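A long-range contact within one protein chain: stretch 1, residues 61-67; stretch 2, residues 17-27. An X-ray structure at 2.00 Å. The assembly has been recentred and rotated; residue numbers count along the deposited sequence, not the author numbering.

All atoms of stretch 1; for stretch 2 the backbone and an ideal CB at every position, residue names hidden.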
# COMPACT_ATOMS: atom_id res chain seq x y z
N LYS A 61 -10.97 23.65 4.05
CA LYS A 61 -11.07 24.01 2.65
C LYS A 61 -10.23 25.26 2.32
O LYS A 61 -9.55 25.32 1.25
CB LYS A 61 -12.53 24.27 2.23
CG LYS A 61 -12.56 24.77 0.80
CD LYS A 61 -13.91 24.82 0.20
CE LYS A 61 -13.73 25.34 -1.32
NZ LYS A 61 -15.09 25.30 -1.84
N LEU A 62 -10.31 26.24 3.22
CA LEU A 62 -9.63 27.50 3.04
C LEU A 62 -8.13 27.26 3.09
O LEU A 62 -7.45 27.79 2.26
CB LEU A 62 -10.09 28.53 4.06
CG LEU A 62 -9.86 30.01 3.78
CD1 LEU A 62 -10.24 30.45 2.39
CD2 LEU A 62 -10.60 30.75 4.80
N LEU A 63 -7.65 26.41 3.99
CA LEU A 63 -6.22 26.03 4.03
C LEU A 63 -5.70 25.45 2.72
O LEU A 63 -4.54 25.64 2.40
CB LEU A 63 -5.96 24.99 5.14
CG LEU A 63 -6.11 25.46 6.60
CD1 LEU A 63 -5.87 24.28 7.52
CD2 LEU A 63 -5.30 26.74 6.99
N ASN A 64 -6.57 24.75 2.00
CA ASN A 64 -6.25 24.16 0.69
C ASN A 64 -6.38 25.12 -0.46
O ASN A 64 -6.10 24.76 -1.61
CB ASN A 64 -7.13 22.95 0.49
CG ASN A 64 -6.60 21.73 1.22
OD1 ASN A 64 -5.77 21.02 0.66
ND2 ASN A 64 -7.07 21.48 2.51
N GLU A 65 -6.79 26.35 -0.15
CA GLU A 65 -6.74 27.47 -1.09
C GLU A 65 -5.54 28.31 -0.82
O GLU A 65 -4.84 28.69 -1.73
CB GLU A 65 -8.00 28.33 -0.99
CG GLU A 65 -7.99 29.44 -2.04
CD GLU A 65 -9.29 30.23 -2.04
OE1 GLU A 65 -10.26 29.67 -1.49
OE2 GLU A 65 -9.29 31.37 -2.61
N TRP A 66 -5.24 28.50 0.46
CA TRP A 66 -4.05 29.23 0.90
C TRP A 66 -2.77 28.48 0.59
O TRP A 66 -1.79 29.09 0.17
CB TRP A 66 -4.11 29.48 2.40
CG TRP A 66 -5.18 30.51 2.80
CD1 TRP A 66 -5.93 31.25 1.97
CD2 TRP A 66 -5.57 30.85 4.12
NE1 TRP A 66 -6.77 32.07 2.68
CE2 TRP A 66 -6.59 31.83 4.02
CE3 TRP A 66 -5.18 30.43 5.40
CZ2 TRP A 66 -7.19 32.42 5.14
CZ3 TRP A 66 -5.78 31.00 6.51
CH2 TRP A 66 -6.79 31.98 6.38
N MSE A 67 -2.80 27.17 0.87
CA MSE A 67 -1.65 26.32 0.71
C MSE A 67 -1.79 25.56 -0.58
O MSE A 67 -2.75 25.74 -1.34
CB MSE A 67 -1.47 25.39 1.93
CG MSE A 67 -1.40 26.19 3.22
SE MSE A 67 -1.28 25.00 4.74
CE MSE A 67 0.56 24.72 4.59
N UNK A 17 -8.34 44.07 8.38
CA UNK A 17 -7.19 43.52 9.11
C UNK A 17 -6.94 42.06 8.62
O UNK A 17 -5.79 41.67 8.43
CB UNK A 17 -7.44 43.56 10.62
N UNK A 18 -8.01 41.29 8.46
CA UNK A 18 -7.98 39.92 7.98
C UNK A 18 -7.36 39.82 6.57
O UNK A 18 -6.46 39.02 6.35
CB UNK A 18 -9.40 39.34 7.98
N UNK A 19 -7.90 40.59 5.64
CA UNK A 19 -7.47 40.48 4.27
C UNK A 19 -5.99 40.83 4.14
O UNK A 19 -5.27 40.15 3.40
CB UNK A 19 -8.32 41.38 3.37
N UNK A 20 -5.56 41.92 4.80
CA UNK A 20 -4.13 42.27 4.85
C UNK A 20 -3.24 41.11 5.39
O UNK A 20 -2.21 40.75 4.81
CB UNK A 20 -3.94 43.51 5.73
N UNK A 21 -3.63 40.55 6.52
CA UNK A 21 -2.87 39.47 7.15
C UNK A 21 -2.79 38.20 6.25
O UNK A 21 -1.73 37.56 6.11
CB UNK A 21 -3.51 39.12 8.50
N UNK A 22 -3.92 37.86 5.64
CA UNK A 22 -3.98 36.71 4.76
C UNK A 22 -3.03 36.76 3.58
O UNK A 22 -2.53 35.74 3.18
CB UNK A 22 -5.41 36.55 4.24
N UNK A 23 -2.78 37.94 3.01
CA UNK A 23 -1.91 38.06 1.85
C UNK A 23 -0.53 37.58 2.23
O UNK A 23 0.07 36.79 1.52
CB UNK A 23 -1.86 39.50 1.33
N UNK A 24 -0.07 38.03 3.40
CA UNK A 24 1.24 37.67 3.92
C UNK A 24 1.26 36.20 4.35
O UNK A 24 2.21 35.51 4.04
CB UNK A 24 1.62 38.58 5.09
N UNK A 25 0.21 35.77 5.05
CA UNK A 25 0.13 34.48 5.69
C UNK A 25 0.16 33.41 4.63
O UNK A 25 0.85 32.44 4.80
CB UNK A 25 -1.13 34.36 6.55
N UNK A 26 -0.60 33.58 3.56
CA UNK A 26 -0.65 32.56 2.53
C UNK A 26 0.69 32.43 1.79
O UNK A 26 1.19 31.31 1.54
CB UNK A 26 -1.77 32.88 1.54
N UNK A 27 1.36 33.54 1.55
CA UNK A 27 2.68 33.45 0.96
C UNK A 27 3.69 32.71 1.91
O UNK A 27 4.41 31.83 1.46
CB UNK A 27 3.18 34.86 0.63

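Stretch 2 is one continuous helix. Its axis passes 10.5 Å from that of helix 61-66, at an angle of 68°. What stretch 1 offers is mainly the indole of Trp66, with Leu62 beside it and, near the helix end, the carbonyl oxygens of Glu65 and Trp66 and the carboxylate of Glu65.

Position 17 has nothing of stretch 1 within reach of its ideal CB. The contact sets no demand, and many helix-compatible residues would do. It is Thr17, which makes no contact here.

At position 18 the CA-to-CB bond points sideways, and the ideal CB touches nothing. A small residue would leave the gap to Leu62 and Trp66 open. A long or aromatic side chain could cross it. The residue is Tyr18, with chi1 in t. Its OH lies 3.5 Å from CZ2 of Trp66, at the edge of the indole and near its plane. The same OH is 3.6 Å from CD2 of Leu62. The ring adds apolar contact, with Tyr18 CZ 4.2 Å from Trp66 CZ2.

Positions 19, 20 and 21 are out of reach of stretch 1, which therefore does not choose among side chains there. They are Glu19, Lys20 and Ala21.

Position 22 points toward stretch 1. Its ideal CB is 4.6 Å from CZ2 of Trp66, so there is little depth before the indole. A compact apolar side chain suits, such as valine, alanine or perhaps isoleucine. It is Val22. Both methyls meet the ring: CG1 is 3.6 Å from Trp66 NE1, and CG2 is 3.7 Å from Trp66 CZ2.

Positions 23 and 24 lie out of reach. Polar or apolar residues would serve equally for this contact. They are Ile23 and Glu24.

Position 25 points toward stretch 1, but its ideal CB has nothing within 5.5 Å. A medium-sized apolar chain could close that distance to the six-membered ring of Trp66; leucine, isoleucine or methionine are all plausible. The residue is Leu25, whose CD2 comes 3.9 Å from Trp66 CZ3.

Position 26 is where the backbones come nearest, with its CA 5.0 Å from the CA of Trp66. The CA-to-CB bond points toward stretch 1, and the ideal CB lies 4.0 Å from Trp66 O. Carbonyl acceptors, the Glu65 carboxylate and the indole all favour a long, positively charged donor, arginine or lysine; glutamine is possible. It is Arg26. Its NH1 donates a hydrogen bond to Glu65 O at 3.3 Å and forms a long salt bridge with Glu65 OE2 at 4.0 Å. CD1 of Trp66 lies over one face of the guanidinium, 3.7 Å from Arg26 CZ. A water accepts from Arg26 NE at 2.7 Å and donates to Trp66 O at 2.8 Å, linking the two residues. With this position, 18, 22 and 25 form the hole that receives Trp66.

Position 27 points away, so the contact leaves it free. It is Glu27, whose carboxylate is hydrogen-bonded elsewhere in the structure.

Stretch 2 (17-27) TYEKAVIELRE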
# COMPACT_ATOMS: atom_id res chain seq x y z
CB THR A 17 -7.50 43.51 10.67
OG1 THR A 17 -7.62 44.83 11.15
CG2 THR A 17 -6.44 42.78 11.51
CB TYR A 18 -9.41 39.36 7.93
CG TYR A 18 -9.58 37.98 7.28
CD1 TYR A 18 -9.22 36.80 7.97
CD2 TYR A 18 -10.11 37.86 6.01
CE1 TYR A 18 -9.42 35.52 7.38
CE2 TYR A 18 -10.29 36.61 5.39
CZ TYR A 18 -9.98 35.45 6.09
OH TYR A 18 -10.15 34.24 5.49
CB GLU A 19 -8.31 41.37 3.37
CG GLU A 19 -9.73 40.84 3.21
CD GLU A 19 -10.59 41.73 2.34
OE1 GLU A 19 -10.18 42.88 1.98
OE2 GLU A 19 -11.72 41.27 2.03
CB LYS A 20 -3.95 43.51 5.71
CG LYS A 20 -2.52 43.88 5.93
CD LYS A 20 -2.32 45.25 6.48
CE LYS A 20 -1.01 45.29 7.27
NZ LYS A 20 -0.69 46.65 7.77
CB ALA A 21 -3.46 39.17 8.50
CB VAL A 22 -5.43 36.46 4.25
CG1 VAL A 22 -5.46 35.43 3.13
CG2 VAL A 22 -6.25 36.04 5.37
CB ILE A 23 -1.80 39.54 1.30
CG1 ILE A 23 -3.14 40.03 0.76
CG2 ILE A 23 -0.73 39.66 0.20
CD1 ILE A 23 -3.14 41.54 0.43
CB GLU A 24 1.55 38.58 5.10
CG GLU A 24 2.93 38.56 5.72
CD GLU A 24 3.06 39.74 6.75
OE1 GLU A 24 2.36 39.69 7.79
OE2 GLU A 24 3.79 40.74 6.49
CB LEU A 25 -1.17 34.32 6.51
CG LEU A 25 -1.42 32.93 7.19
CD1 LEU A 25 -0.29 32.54 8.10
CD2 LEU A 25 -2.70 32.96 7.98
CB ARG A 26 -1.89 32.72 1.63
CG ARG A 26 -1.89 33.78 0.67
CD ARG A 26 -3.34 33.99 0.10
NE ARG A 26 -3.84 32.91 -0.73
CZ ARG A 26 -5.05 32.90 -1.27
NH1 ARG A 26 -5.41 31.89 -2.01
NH2 ARG A 26 -5.88 33.93 -1.13
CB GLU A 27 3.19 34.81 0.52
CG GLU A 27 3.80 34.77 -0.83
CD GLU A 27 2.80 34.45 -2.02
OE1 GLU A 27 3.32 33.92 -3.01
OE2 GLU A 27 1.55 34.74 -1.99
O HOH W 1 -2.19 31.07 -1.72
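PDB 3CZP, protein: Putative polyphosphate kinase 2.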